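Local coordinates for protein beta-1,4-exocellulase (PDB 4B4H) that probably hydrolyses the beta-1,4-glycosidic bonds of cellulose through this glycoside hydrolase family 6 catalytic domain, as a cellobiohydrolase, at residues Ser29-Glu34 with Tyr349-Pro354; Ala37-Arg42 with Asn225-Ser230; Asp136-Leu141 with Asn182-Ala187. All blocks are in the same frame, centred on the assembly; numbering follows the deposited sequence.

Interaction 1: Ser29-Glu34 with Tyr349-Pro354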
ATOM      1  N   SER A  29      23.637  -2.124  -3.860  1.00 12.81           N
ATOM      2  CA  SER A  29      23.595  -2.545  -5.264  1.00 12.62           C
ATOM      3  C   SER A  29      22.808  -3.840  -5.462  1.00 12.62           C
ATOM      4  O   SER A  29      22.228  -4.057  -6.530  1.00 12.82           O
ATOM      5  CB  SER A  29      25.000  -2.658  -5.868  1.00 12.51           C
ATOM      6  OG  SER A  29      25.689  -3.777  -5.333  1.00 12.80           O
ATOM      7  N   ALA A  30      22.776  -4.673  -4.418  1.00 13.06           N
ATOM      8  CA  ALA A  30      22.082  -5.964  -4.427  1.00 13.34           C
ATOM      9  C   ALA A  30      20.590  -5.833  -4.726  1.00 13.74           C
ATOM     10  O   ALA A  30      19.968  -6.754  -5.251  1.00 14.16           O
ATOM     11  CB  ALA A  30      22.284  -6.676  -3.101  1.00 13.81           C
ATOM     12  N   VAL A  31      20.029  -4.683  -4.388  1.00 13.31           N
ATOM     13  CA  VAL A  31      18.611  -4.438  -4.639  1.00 13.25           C
ATOM     14  C   VAL A  31      18.350  -3.218  -5.505  1.00 13.14           C
ATOM     15  O   VAL A  31      17.207  -2.909  -5.777  1.00 12.29           O
ATOM     16  CB  VAL A  31      17.793  -4.326  -3.331  1.00 13.55           C
ATOM     17  CG1 VAL A  31      17.729  -5.667  -2.622  1.00 14.19           C
ATOM     18  CG2 VAL A  31      18.365  -3.251  -2.417  1.00 13.44           C
ATOM     19  N   ALA A  32      19.400  -2.548  -5.976  1.00 12.77           N
ATOM     20  CA  ALA A  32      19.191  -1.303  -6.717  1.00 12.76           C
ATOM     21  C   ALA A  32      18.558  -1.499  -8.097  1.00 12.49           C
ATOM     22  O   ALA A  32      18.119  -0.528  -8.704  1.00 12.42           O
ATOM     23  CB  ALA A  32      20.477  -0.504  -6.820  1.00 12.88           C
ATOM     24  N   ASN A  33      18.514  -2.746  -8.579  1.00 12.07           N
ATOM     25  CA  ASN A  33      17.906  -3.104  -9.861  0.50 12.10           C
ATOM     26  C   ASN A  33      16.475  -3.627  -9.713  1.00 11.73           C
ATOM     27  O   ASN A  33      15.933  -4.226 -10.644  1.00 11.59           O
ATOM     28  CB  ASN A  33      18.752  -4.173 -10.568  0.50 12.47           C
ATOM     29  CG  ASN A  33      20.164  -3.708 -10.869  0.50 12.62           C
ATOM     30  OD1 ASN A  33      21.134  -4.273 -10.367  0.50 12.91           O
ATOM     31  ND2 ASN A  33      20.284  -2.679 -11.693  0.50 12.68           N
ATOM     32  N   GLU A  34      15.878  -3.443  -8.539  1.00 11.31           N
ATOM     33  CA  GLU A  34      14.516  -3.899  -8.321  1.00 10.63           C
ATOM     34  C   GLU A  34      13.557  -2.822  -8.797  1.00  9.80           C
ATOM     35  O   GLU A  34      13.912  -1.644  -8.804  1.00  9.55           O
ATOM     36  CB  GLU A  34      14.279  -4.248  -6.853  1.00 11.25           C
ATOM     37  CG  GLU A  34      15.095  -5.449  -6.379  1.00 12.07           C
ATOM     38  CD  GLU A  34      14.964  -6.662  -7.290  1.00 12.70           C
ATOM     39  OE1 GLU A  34      13.834  -7.099  -7.587  1.00 13.46           O
ATOM     40  OE2 GLU A  34      16.019  -7.186  -7.715  1.00 14.45           O
ATOM     41  N   TYR A 349       3.463 -10.171  -6.556  1.00  6.75           N
ATOM     42  CA  TYR A 349       3.997  -9.399  -5.450  1.00  6.56           C
ATOM     43  C   TYR A 349       4.776  -8.239  -6.047  1.00  6.43           C
ATOM     44  O   TYR A 349       5.549  -8.424  -6.979  1.00  6.60           O
ATOM     45  CB  TYR A 349       4.891 -10.252  -4.547  1.00  7.18           C
ATOM     46  CG  TYR A 349       4.207 -11.437  -3.879  1.00  7.48           C
ATOM     47  CD1 TYR A 349       2.830 -11.462  -3.629  1.00  7.65           C
ATOM     48  CD2 TYR A 349       4.966 -12.534  -3.454  1.00  7.58           C
ATOM     49  CE1 TYR A 349       2.232 -12.557  -3.009  1.00  8.08           C
ATOM     50  CE2 TYR A 349       4.383 -13.614  -2.826  1.00  8.11           C
ATOM     51  CZ  TYR A 349       3.028 -13.640  -2.611  1.00  8.10           C
ATOM     52  OH  TYR A 349       2.486 -14.743  -1.990  1.00  8.75           O
ATOM     53  N   VAL A 350       4.548  -7.037  -5.513  1.00  6.26           N
ATOM     54  CA  VAL A 350       5.135  -5.815  -6.053  1.00  6.10           C
ATOM     55  C   VAL A 350       5.867  -5.011  -4.969  1.00  5.84           C
ATOM     56  O   VAL A 350       5.647  -5.249  -3.808  1.00  5.90           O
ATOM     57  CB  VAL A 350       4.059  -4.967  -6.775  1.00  6.19           C
ATOM     58  CG1 VAL A 350       3.567  -5.695  -8.021  1.00  6.56           C
ATOM     59  CG2 VAL A 350       2.860  -4.650  -5.883  1.00  6.39           C
ATOM     60  N   TRP A 351       6.819  -4.162  -5.355  1.00  5.68           N
ATOM     61  CA  TRP A 351       7.395  -3.192  -4.438  1.00  5.91           C
ATOM     62  C   TRP A 351       6.822  -1.853  -4.810  1.00  5.95           C
ATOM     63  O   TRP A 351       7.387  -1.152  -5.658  1.00  6.08           O
ATOM     64  CB  TRP A 351       8.925  -3.189  -4.550  1.00  5.90           C
ATOM     65  CG  TRP A 351       9.635  -4.281  -3.772  1.00  5.89           C
ATOM     66  CD1 TRP A 351       9.081  -5.436  -3.215  1.00  5.90           C
ATOM     67  CD2 TRP A 351      11.067  -4.359  -3.458  1.00  5.98           C
ATOM     68  NE1 TRP A 351      10.051  -6.197  -2.590  1.00  5.78           N
ATOM     69  CE2 TRP A 351      11.261  -5.607  -2.715  1.00  5.92           C
ATOM     70  CE3 TRP A 351      12.176  -3.562  -3.739  1.00  5.96           C
ATOM     71  CZ2 TRP A 351      12.512  -5.981  -2.222  1.00  5.91           C
ATOM     72  CZ3 TRP A 351      13.422  -3.957  -3.252  1.00  6.06           C
ATOM     73  CH2 TRP A 351      13.584  -5.148  -2.530  1.00  5.94           C
ATOM     74  N   VAL A 352       5.714  -1.467  -4.181  1.00  6.26           N
ATOM     75  CA  VAL A 352       5.079  -0.189  -4.523  1.00  6.39           C
ATOM     76  C   VAL A 352       5.789   0.949  -3.767  1.00  6.57           C
ATOM     77  O   VAL A 352       6.401   1.822  -4.400  1.00  6.46           O
ATOM     78  CB  VAL A 352       3.547  -0.229  -4.338  1.00  6.33           C
ATOM     79  CG1 VAL A 352       2.944   1.158  -4.464  1.00  6.48           C
ATOM     80  CG2 VAL A 352       2.922  -1.132  -5.386  1.00  6.48           C
ATOM     81  N   LYS A 353       5.798   0.891  -2.432  1.00  7.17           N
ATOM     82  CA  LYS A 353       6.666   1.761  -1.625  1.00  7.50           C
ATOM     83  C   LYS A 353       8.141   1.531  -1.946  1.00  7.62           C
ATOM     84  O   LYS A 353       8.613   0.405  -1.848  1.00  7.73           O
ATOM     85  CB  LYS A 353       6.406   1.541  -0.121  1.00  7.63           C
ATOM     86  CG  LYS A 353       7.289   2.328   0.836  1.00  8.00           C
ATOM     87  CD  LYS A 353       6.900   3.790   0.969  1.00  8.24           C
ATOM     88  CE  LYS A 353       7.986   4.504   1.747  1.00  8.23           C
ATOM     89  NZ  LYS A 353       7.724   5.968   1.722  1.00  8.32           N
ATOM     90  N   PRO A 354       8.873   2.595  -2.319  1.00  8.18           N
ATOM     91  CA  PRO A 354      10.302   2.372  -2.571  1.00  8.14           C
ATOM     92  C   PRO A 354      11.114   2.362  -1.267  1.00  7.92           C
ATOM     93  O   PRO A 354      11.200   3.372  -0.591  1.00  8.34           O
ATOM     94  CB  PRO A 354      10.700   3.558  -3.464  1.00  8.36           C
ATOM     95  CG  PRO A 354       9.429   4.317  -3.743  1.00  8.36           C
ATOM     96  CD  PRO A 354       8.491   3.984  -2.617  1.00  8.37           C
TER
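Glu34 and Trp351 are the closest backbone points, their CA atoms 8.1 Å apart, so the two segments meet through side chains: a type I beta turn from Val31 to Glu34, closed by the bond from Glu34 N to Val31 O (3.1 Å), faces the residue that follows strand 346-350. The six-membered half of the Trp351 indole does the touching. Glu34 supplies its aliphatic stem, with CB 3.7 Å from Trp351 CZ3 and CG 3.8 Å from the same atom, an oblique approach. On these distances methylenes rather than charge meet the indole. The stem bends at chi2 (-51°), and the carboxylate plane stands 68° from the ring plane. Val31 comes in at the ring edge, near its plane, where CG1 lies 4.2 Å from Trp351 CH2. CG1 sits beside the backbone N and anti to the carbonyl carbon (chi1 -68°), which turns this methyl to the ring. Trp351 NE1 is hydrogen-bonded to Glu336 O, which probably helps to fix the rotation of the ring. The turn belongs to the loop between helix 16-24 and strand 38-40; Ala32 packs on that helix through Ala22 and Ala23, while Val350 leads into Trp351 from a strand paired with 283-287.

Interaction 2: Ala37-Arg42 with Asn225-Ser230; sequences AVWLDR and NTANYS
Trp39 meets the loop 225-230 through the CZ2-CH2 corner of its indole, CH2 coming nearest: Ala227 CB lies 4.0 Å from Trp39 CH2 and Thr226 CG2 4.4 Å from it. Both methyls approach obliquely, and only 83 Å² is buried. The five-membered half is held by NE1, which donates to the carbonyl O of Val352, and the carbonyl O of Ala37 lies in plane at the ring edge. The chi1 of Trp39, -73°, sets CG beside the backbone N, directing the indole from strand 38-40 toward the loop. Ala227 and Thr226 are the central residues of a type II beta turn, Asn225 to Asn228, closed by Asn228 N to Asn225 O at 2.8 Å. This loop follows strand 221-224 of the distorted, largely parallel beta/alpha barrel of family 6, at whose strand ends the substrate tunnel of such cellobiohydrolases runs; Trp39, Asp41 and Asn228 are predicted to bind substrate. Further out, Asn225 OD1 receives Ser230 N at 3.0 Å, in the carbonyl plane and on a lone pair. Asn228 OD1 takes Tyr229 N at 2.7 Å, the donor tilted 22° from the carbonyl plane. Tyr229 OH is hydrogen-bonded to Asp359, the predicted proton acceptor, and Thr226 OG1 to Asp185.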
ATOM      1  N   ALA A  37       7.461   1.516  -7.572  1.00  7.56           N
ATOM      2  CA  ALA A  37       6.440   2.355  -8.173  1.00  7.41           C
ATOM      3  C   ALA A  37       6.853   3.821  -8.152  1.00  7.61           C
ATOM      4  O   ALA A  37       7.616   4.242  -7.288  1.00  7.89           O
ATOM      5  CB  ALA A  37       5.118   2.153  -7.448  1.00  7.11           C
ATOM      6  N   VAL A  38       6.372   4.586  -9.128  1.00  7.81           N
ATOM      7  CA  VAL A  38       6.586   6.027  -9.137  1.00  8.15           C
ATOM      8  C   VAL A  38       5.359   6.629  -8.477  1.00  7.95           C
ATOM      9  O   VAL A  38       4.238   6.321  -8.861  1.00  7.78           O
ATOM     10  CB  VAL A  38       6.779   6.562 -10.577  1.00  8.29           C
ATOM     11  CG1 VAL A  38       6.662   8.086 -10.617  1.00  8.52           C
ATOM     12  CG2 VAL A  38       8.121   6.089 -11.146  1.00  8.67           C
ATOM     13  N   TRP A  39       5.580   7.454  -7.459  1.00  8.08           N
ATOM     14  CA  TRP A  39       4.478   8.015  -6.668  1.00  8.35           C
ATOM     15  C   TRP A  39       4.065   9.387  -7.107  1.00  8.72           C
ATOM     16  O   TRP A  39       4.839  10.345  -7.002  1.00  9.52           O
ATOM     17  CB  TRP A  39       4.849   8.052  -5.198  1.00  7.96           C
ATOM     18  CG  TRP A  39       4.836   6.692  -4.561  1.00  7.80           C
ATOM     19  CD1 TRP A  39       5.601   5.575  -4.913  1.00  7.90           C
ATOM     20  CD2 TRP A  39       3.990   6.225  -3.448  1.00  7.83           C
ATOM     21  NE1 TRP A  39       5.286   4.504  -4.121  1.00  7.97           N
ATOM     22  CE2 TRP A  39       4.354   4.817  -3.218  1.00  8.02           C
ATOM     23  CE3 TRP A  39       3.034   6.817  -2.634  1.00  8.03           C
ATOM     24  CZ2 TRP A  39       3.757   4.054  -2.228  1.00  8.29           C
ATOM     25  CZ3 TRP A  39       2.442   6.039  -1.632  1.00  8.17           C
ATOM     26  CH2 TRP A  39       2.803   4.692  -1.431  1.00  8.46           C
ATOM     27  N   LEU A  40       2.835   9.512  -7.587  1.00  8.94           N
ATOM     28  CA  LEU A  40       2.317  10.847  -7.892  1.00  9.32           C
ATOM     29  C   LEU A  40       1.450  11.308  -6.722  1.00  9.92           C
ATOM     30  O   LEU A  40       0.224  11.175  -6.736  1.00  9.37           O
ATOM     31  CB  LEU A  40       1.574  10.899  -9.237  1.00  9.08           C
ATOM     32  CG  LEU A  40       2.203  10.246 -10.485  1.00  8.62           C
ATOM     33  CD1 LEU A  40       1.354  10.467 -11.734  1.00  8.59           C
ATOM     34  CD2 LEU A  40       3.636  10.690 -10.760  1.00  8.54           C
ATOM     35  N   ASP A  41       2.121  11.795  -5.683  1.00 10.61           N
ATOM     36  CA  ASP A  41       1.489  12.073  -4.408  1.00 11.44           C
ATOM     37  C   ASP A  41       1.162  13.548  -4.234  1.00 11.54           C
ATOM     38  O   ASP A  41       0.756  13.978  -3.152  1.00 11.54           O
ATOM     39  CB  ASP A  41       2.368  11.558  -3.264  1.00 12.66           C
ATOM     40  CG  ASP A  41       3.716  12.258  -3.190  1.00 13.45           C
ATOM     41  OD1 ASP A  41       4.301  12.625  -4.238  1.00 14.50           O
ATOM     42  OD2 ASP A  41       4.211  12.437  -2.056  1.00 14.46           O
ATOM     43  N   ARG A  42       1.346  14.315  -5.308  1.00 11.43           N
ATOM     44  CA  ARG A  42       0.956  15.726  -5.330  0.50 11.42           C
ATOM     45  C   ARG A  42       0.957  16.216  -6.775  1.00 11.31           C
ATOM     46  O   ARG A  42       1.542  15.578  -7.651  1.00 11.01           O
ATOM     47  CB  ARG A  42       1.858  16.585  -4.425  0.50 11.77           C
ATOM     48  CG  ARG A  42       3.345  16.500  -4.740  0.50 12.20           C
ATOM     49  CD  ARG A  42       4.197  17.021  -3.595  0.50 12.78           C
ATOM     50  NE  ARG A  42       5.586  17.192  -4.016  0.50 13.21           N
ATOM     51  CZ  ARG A  42       6.429  16.189  -4.244  0.50 13.49           C
ATOM     52  NH1 ARG A  42       6.032  14.934  -4.091  0.50 13.78           N
ATOM     53  NH2 ARG A  42       7.672  16.443  -4.625  0.50 13.52           N
ATOM     54  N   ASN A 225      -1.588  -4.155   1.379  1.00  5.36           N
ATOM     55  CA  ASN A 225      -0.353  -3.957   2.132  1.00  5.46           C
ATOM     56  C   ASN A 225       0.499  -2.788   1.634  1.00  5.37           C
ATOM     57  O   ASN A 225       1.679  -2.710   1.967  1.00  5.46           O
ATOM     58  CB  ASN A 225       0.494  -5.244   2.131  1.00  5.50           C
ATOM     59  CG  ASN A 225       1.333  -5.389   3.364  1.00  5.93           C
ATOM     60  OD1 ASN A 225       0.976  -4.894   4.429  1.00  6.13           O
ATOM     61  ND2 ASN A 225       2.467  -6.090   3.235  1.00  5.81           N
ATOM     62  N   THR A 226      -0.097  -1.883   0.845  1.00  5.34           N
ATOM     63  CA  THR A 226       0.701  -0.865   0.131  1.00  5.45           C
ATOM     64  C   THR A 226       1.391   0.033   1.140  1.00  5.74           C
ATOM     65  O   THR A 226       0.736   0.601   2.021  1.00  6.08           O
ATOM     66  CB  THR A 226      -0.126   0.008  -0.829  1.00  5.43           C
ATOM     67  OG1 THR A 226      -0.959  -0.819  -1.632  1.00  5.47           O
ATOM     68  CG2 THR A 226       0.820   0.776  -1.730  1.00  5.22           C
ATOM     69  N   ALA A 227       2.711   0.144   1.009  1.00  5.86           N
ATOM     70  CA  ALA A 227       3.553   0.895   1.949  1.00  6.19           C
ATOM     71  C   ALA A 227       3.465   0.415   3.405  1.00  6.41           C
ATOM     72  O   ALA A 227       3.911   1.129   4.328  1.00  6.90           O
ATOM     73  CB  ALA A 227       3.255   2.390   1.868  1.00  6.08           C
ATOM     74  N   ASN A 228       2.915  -0.784   3.616  1.00  6.67           N
ATOM     75  CA  ASN A 228       2.747  -1.310   4.978  1.00  6.53           C
ATOM     76  C   ASN A 228       3.681  -2.496   5.232  1.00  6.53           C
ATOM     77  O   ASN A 228       4.677  -2.688   4.526  1.00  6.27           O
ATOM     78  CB  ASN A 228       1.262  -1.670   5.271  1.00  6.82           C
ATOM     79  CG  ASN A 228       0.857  -1.469   6.739  1.00  6.97           C
ATOM     80  OD1 ASN A 228       1.222  -2.251   7.613  1.00  6.78           O
ATOM     81  ND2 ASN A 228       0.040  -0.437   6.991  1.00  7.25           N
ATOM     82  N   TYR A 229       3.383  -3.244   6.280  1.00  6.47           N
ATOM     83  CA  TYR A 229       4.373  -4.179   6.828  1.00  6.50           C
ATOM     84  C   TYR A 229       3.779  -5.547   7.192  1.00  6.54           C
ATOM     85  O   TYR A 229       4.480  -6.391   7.744  1.00  6.22           O
ATOM     86  CB  TYR A 229       5.045  -3.568   8.071  1.00  6.71           C
ATOM     87  CG  TYR A 229       5.752  -2.239   7.852  1.00  6.59           C
ATOM     88  CD1 TYR A 229       5.075  -1.014   8.002  1.00  6.72           C
ATOM     89  CD2 TYR A 229       7.108  -2.191   7.528  1.00  6.71           C
ATOM     90  CE1 TYR A 229       5.721   0.201   7.806  1.00  6.84           C
ATOM     91  CE2 TYR A 229       7.749  -0.978   7.332  1.00  6.72           C
ATOM     92  CZ  TYR A 229       7.058   0.221   7.498  1.00  6.90           C
ATOM     93  OH  TYR A 229       7.731   1.405   7.313  1.00  6.79           O
ATOM     94  N   SER A 230       2.504  -5.766   6.879  1.00  6.71           N
ATOM     95  CA  SER A 230       1.793  -6.989   7.238  1.00  7.17           C
ATOM     96  C   SER A 230       2.388  -8.158   6.467  1.00  7.27           C
ATOM     97  O   SER A 230       2.843  -7.976   5.334  1.00  7.12           O
ATOM     98  CB  SER A 230       0.284  -6.855   7.015  1.00  7.41           C
ATOM     99  OG  SER A 230      -0.313  -6.171   8.118  1.00  7.58           O
TER

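Interaction 3: Asp136-Leu141 with Asn182-Ala187; sequences DSLPNL and NYIDAA
Water carries the polar part of the contact between Asp136 and Asp185. Asp136 N donates to water 1, which donates to Asp185 OD2 (2.9 Å); Ser137 N donates to water 3, which reaches the same OD2 (3.1 Å). Water 2 joins Asp185 O to Ser137 OG. The direct gap, Asp136 N to Asp185 OD2, is 3.9 Å. Asp185 CG is anti to the backbone N (chi1 -176°), and OD2 also accepts from Ala187 N, 57° out of the carboxylate plane, forming an Asx turn. Replacing Asp185 with an alanine would probably leave waters 1 and 3 and Ala187 N without their shared acceptor, and Thr226 OG1 without its partner OD1.

Apolar contacts adjoin this network: Pro139 CG rests 3.9 Å from Ala187 CB, and Leu138 CD1 4.5 Å from Ile184 CG2.

Within 136-141, Asn140 ND2 bonds to Asp136 OD1 (3.1 Å) nearly straight at 171°; OD1 is met from above the carboxylate plane. ND2 also donates to Ser137 O, which receives Asn140 N as well.

Asp136, the predicted proton donor, lies beside Asp88 and Trp191. This is consistent with Asp185 holding the backbone of Asp136 and Ser137 through water, while Asn140 ND2 probably helps to orient the Asp136 carboxylate.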
ATOM      1  N   ASP A 136      -4.966   4.448   1.564  1.00  6.93           N
ATOM      2  CA  ASP A 136      -5.471   5.071   2.797  1.00  6.66           C
ATOM      3  C   ASP A 136      -6.739   5.905   2.522  1.00  6.50           C
ATOM      4  O   ASP A 136      -6.872   7.023   3.056  1.00  6.38           O
ATOM      5  CB  ASP A 136      -4.391   5.946   3.457  1.00  7.22           C
ATOM      6  CG  ASP A 136      -4.795   6.425   4.834  1.00  7.27           C
ATOM      7  OD1 ASP A 136      -5.592   5.739   5.500  1.00  7.45           O
ATOM      8  OD2 ASP A 136      -4.338   7.502   5.257  1.00  7.28           O
ATOM      9  N   SER A 137      -7.654   5.379   1.711  1.00  6.16           N
ATOM     10  CA  SER A 137      -8.873   6.106   1.333  1.00  6.06           C
ATOM     11  C   SER A 137     -10.140   5.389   1.785  1.00  6.20           C
ATOM     12  O   SER A 137     -10.508   5.451   2.954  1.00  6.39           O
ATOM     13  CB  SER A 137      -8.907   6.414  -0.178  1.00  5.86           C
ATOM     14  OG  SER A 137      -8.870   5.238  -0.974  1.00  5.82           O
ATOM     15  N   LEU A 138     -10.770   4.663   0.865  1.00  6.58           N
ATOM     16  CA  LEU A 138     -12.096   4.091   1.077  1.00  6.66           C
ATOM     17  C   LEU A 138     -12.345   3.361   2.402  1.00  7.06           C
ATOM     18  O   LEU A 138     -13.436   3.489   2.971  1.00  6.82           O
ATOM     19  CB  LEU A 138     -12.466   3.177  -0.104  1.00  6.68           C
ATOM     20  CG  LEU A 138     -12.603   3.896  -1.453  1.00  6.62           C
ATOM     21  CD1 LEU A 138     -12.898   2.914  -2.568  1.00  6.66           C
ATOM     22  CD2 LEU A 138     -13.636   5.020  -1.419  1.00  6.77           C
ATOM     23  N   PRO A 139     -11.372   2.552   2.893  1.00  7.29           N
ATOM     24  CA  PRO A 139     -11.699   1.814   4.131  1.00  7.77           C
ATOM     25  C   PRO A 139     -11.852   2.708   5.378  1.00  8.12           C
ATOM     26  O   PRO A 139     -12.454   2.285   6.367  1.00  7.78           O
ATOM     27  CB  PRO A 139     -10.531   0.812   4.265  1.00  7.82           C
ATOM     28  CG  PRO A 139     -10.027   0.652   2.845  1.00  7.74           C
ATOM     29  CD  PRO A 139     -10.135   2.037   2.269  1.00  7.55           C
ATOM     30  N   ASN A 140     -11.359   3.944   5.311  1.00  8.72           N
ATOM     31  CA  ASN A 140     -11.605   4.915   6.387  1.00  9.63           C
ATOM     32  C   ASN A 140     -13.102   5.191   6.561  1.00 10.17           C
ATOM     33  O   ASN A 140     -13.563   5.430   7.678  1.00 10.30           O
ATOM     34  CB  ASN A 140     -10.876   6.231   6.135  1.00  9.77           C
ATOM     35  CG  ASN A 140      -9.380   6.111   6.324  1.00  9.95           C
ATOM     36  OD1 ASN A 140      -8.885   5.969   7.438  1.00 10.49           O
ATOM     37  ND2 ASN A 140      -8.646   6.200   5.231  1.00 10.02           N
ATOM     38  N   LEU A 141     -13.850   5.146   5.458  1.00 10.47           N
ATOM     39  CA  LEU A 141     -15.291   5.409   5.483  1.00 11.25           C
ATOM     40  C   LEU A 141     -16.107   4.250   6.046  1.00 11.92           C
ATOM     41  O   LEU A 141     -17.314   4.386   6.249  1.00 12.34           O
ATOM     42  CB  LEU A 141     -15.803   5.836   4.104  1.00 11.34           C
ATOM     43  CG  LEU A 141     -14.971   6.930   3.436  1.00 11.55           C
ATOM     44  CD1 LEU A 141     -15.537   7.254   2.068  1.00 11.23           C
ATOM     45  CD2 LEU A 141     -14.875   8.192   4.276  1.00 12.00           C
ATOM     46  N   ASN A 182      -5.887  -0.603 -13.677  1.00  6.24           N
ATOM     47  CA  ASN A 182      -6.219  -0.000 -12.378  1.00  6.02           C
ATOM     48  C   ASN A 182      -6.347  -1.002 -11.258  1.00  5.81           C
ATOM     49  O   ASN A 182      -7.141  -1.922 -11.348  1.00  5.71           O
ATOM     50  CB  ASN A 182      -7.573   0.719 -12.471  1.00  6.17           C
ATOM     51  CG  ASN A 182      -7.540   1.975 -13.333  1.00  6.14           C
ATOM     52  OD1 ASN A 182      -6.536   2.683 -13.417  1.00  6.11           O
ATOM     53  ND2 ASN A 182      -8.646   2.237 -13.999  1.00  6.09           N
ATOM     54  N   TYR A 183      -5.636  -0.765 -10.161  1.00  5.68           N
ATOM     55  CA  TYR A 183      -5.826  -1.559  -8.954  1.00  5.77           C
ATOM     56  C   TYR A 183      -6.274  -0.645  -7.828  1.00  5.82           C
ATOM     57  O   TYR A 183      -5.584   0.306  -7.486  1.00  6.00           O
ATOM     58  CB  TYR A 183      -4.543  -2.321  -8.563  1.00  5.90           C
ATOM     59  CG  TYR A 183      -4.164  -3.381  -9.552  1.00  5.97           C
ATOM     60  CD1 TYR A 183      -3.648  -3.041 -10.810  1.00  5.95           C
ATOM     61  CD2 TYR A 183      -4.309  -4.720  -9.233  1.00  6.09           C
ATOM     62  CE1 TYR A 183      -3.324  -4.024 -11.741  1.00  5.98           C
ATOM     63  CE2 TYR A 183      -3.982  -5.712 -10.148  1.00  5.93           C
ATOM     64  CZ  TYR A 183      -3.462  -5.357 -11.395  1.00  6.05           C
ATOM     65  OH  TYR A 183      -3.134  -6.336 -12.319  1.00  6.25           O
ATOM     66  N   ILE A 184      -7.421  -0.964  -7.234  1.00  5.80           N
ATOM     67  CA  ILE A 184      -7.916  -0.184  -6.092  1.00  6.04           C
ATOM     68  C   ILE A 184      -7.199  -0.645  -4.831  1.00  6.32           C
ATOM     69  O   ILE A 184      -7.074  -1.842  -4.570  1.00  6.54           O
ATOM     70  CB  ILE A 184      -9.440  -0.331  -5.885  1.00  6.04           C
ATOM     71  CG1 ILE A 184     -10.224   0.278  -7.058  1.00  5.79           C
ATOM     72  CG2 ILE A 184      -9.853   0.336  -4.573  1.00  6.05           C
ATOM     73  CD1 ILE A 184     -11.690  -0.087  -7.100  1.00  5.89           C
ATOM     74  N   ASP A 185      -6.685   0.300  -4.055  1.00  6.64           N
ATOM     75  CA  ASP A 185      -6.059  -0.050  -2.808  1.00  6.95           C
ATOM     76  C   ASP A 185      -7.086  -0.644  -1.843  1.00  7.04           C
ATOM     77  O   ASP A 185      -8.180  -0.106  -1.685  1.00  7.64           O
ATOM     78  CB  ASP A 185      -5.380   1.147  -2.153  1.00  7.45           C
ATOM     79  CG  ASP A 185      -4.643   0.748  -0.913  1.00  7.83           C
ATOM     80  OD1 ASP A 185      -3.483   0.280  -1.044  1.00  7.94           O
ATOM     81  OD2 ASP A 185      -5.240   0.857   0.181  1.00  8.31           O
ATOM     82  N   ALA A 186      -6.701  -1.724  -1.164  1.00  6.78           N
ATOM     83  CA  ALA A 186      -7.614  -2.508  -0.331  1.00  6.71           C
ATOM     84  C   ALA A 186      -7.060  -2.678   1.084  1.00  6.88           C
ATOM     85  O   ALA A 186      -7.239  -3.728   1.737  1.00  7.11           O
ATOM     86  CB  ALA A 186      -7.837  -3.868  -0.985  1.00  6.50           C
ATOM     87  N   ALA A 187      -6.387  -1.628   1.547  1.00  6.93           N
ATOM     88  CA  ALA A 187      -5.822  -1.600   2.889  1.00  7.17           C
ATOM     89  C   ALA A 187      -4.992  -2.868   3.159  1.00  7.51           C
ATOM     90  O   ALA A 187      -4.208  -3.323   2.305  1.00  7.16           O
ATOM     91  CB  ALA A 187      -6.939  -1.461   3.927  1.00  7.06           C
TER
HETATM   92  O   HOH W   1      -4.071   1.930   2.622  1.00  9.94           O
HETATM   93  O   HOH W   2      -9.466   2.051  -1.213  1.00  7.10           O
HETATM   94  O   HOH W   3      -7.448   2.965   0.405  1.00  8.03           O

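How the interactions relate
Along the chain the three contacts are nested: interaction 3 inside the loop closed by interaction 2, itself inside that of interaction 1. All reach the same largely parallel sheet. Interactions 1 and 2 have centres 12 Å apart and touch, Val352 CG1 packing 3.5 Å from Thr226 CG2; interactions 2 and 3, also 12 Å apart, are joined by a probable hydrogen bond from Asn225 N to Ala187 O (2.9 Å). Interactions 1 and 3 do not touch (nearest atoms about 7 Å apart); Thr226 bridges them, its OG1 making a probable hydrogen bond to Asp185 OD1. They join the ends of strands 38-40, 180-185, 221-224 and 346-350, probably beside the substrate tunnel, with the predicted proton donor in interaction 3.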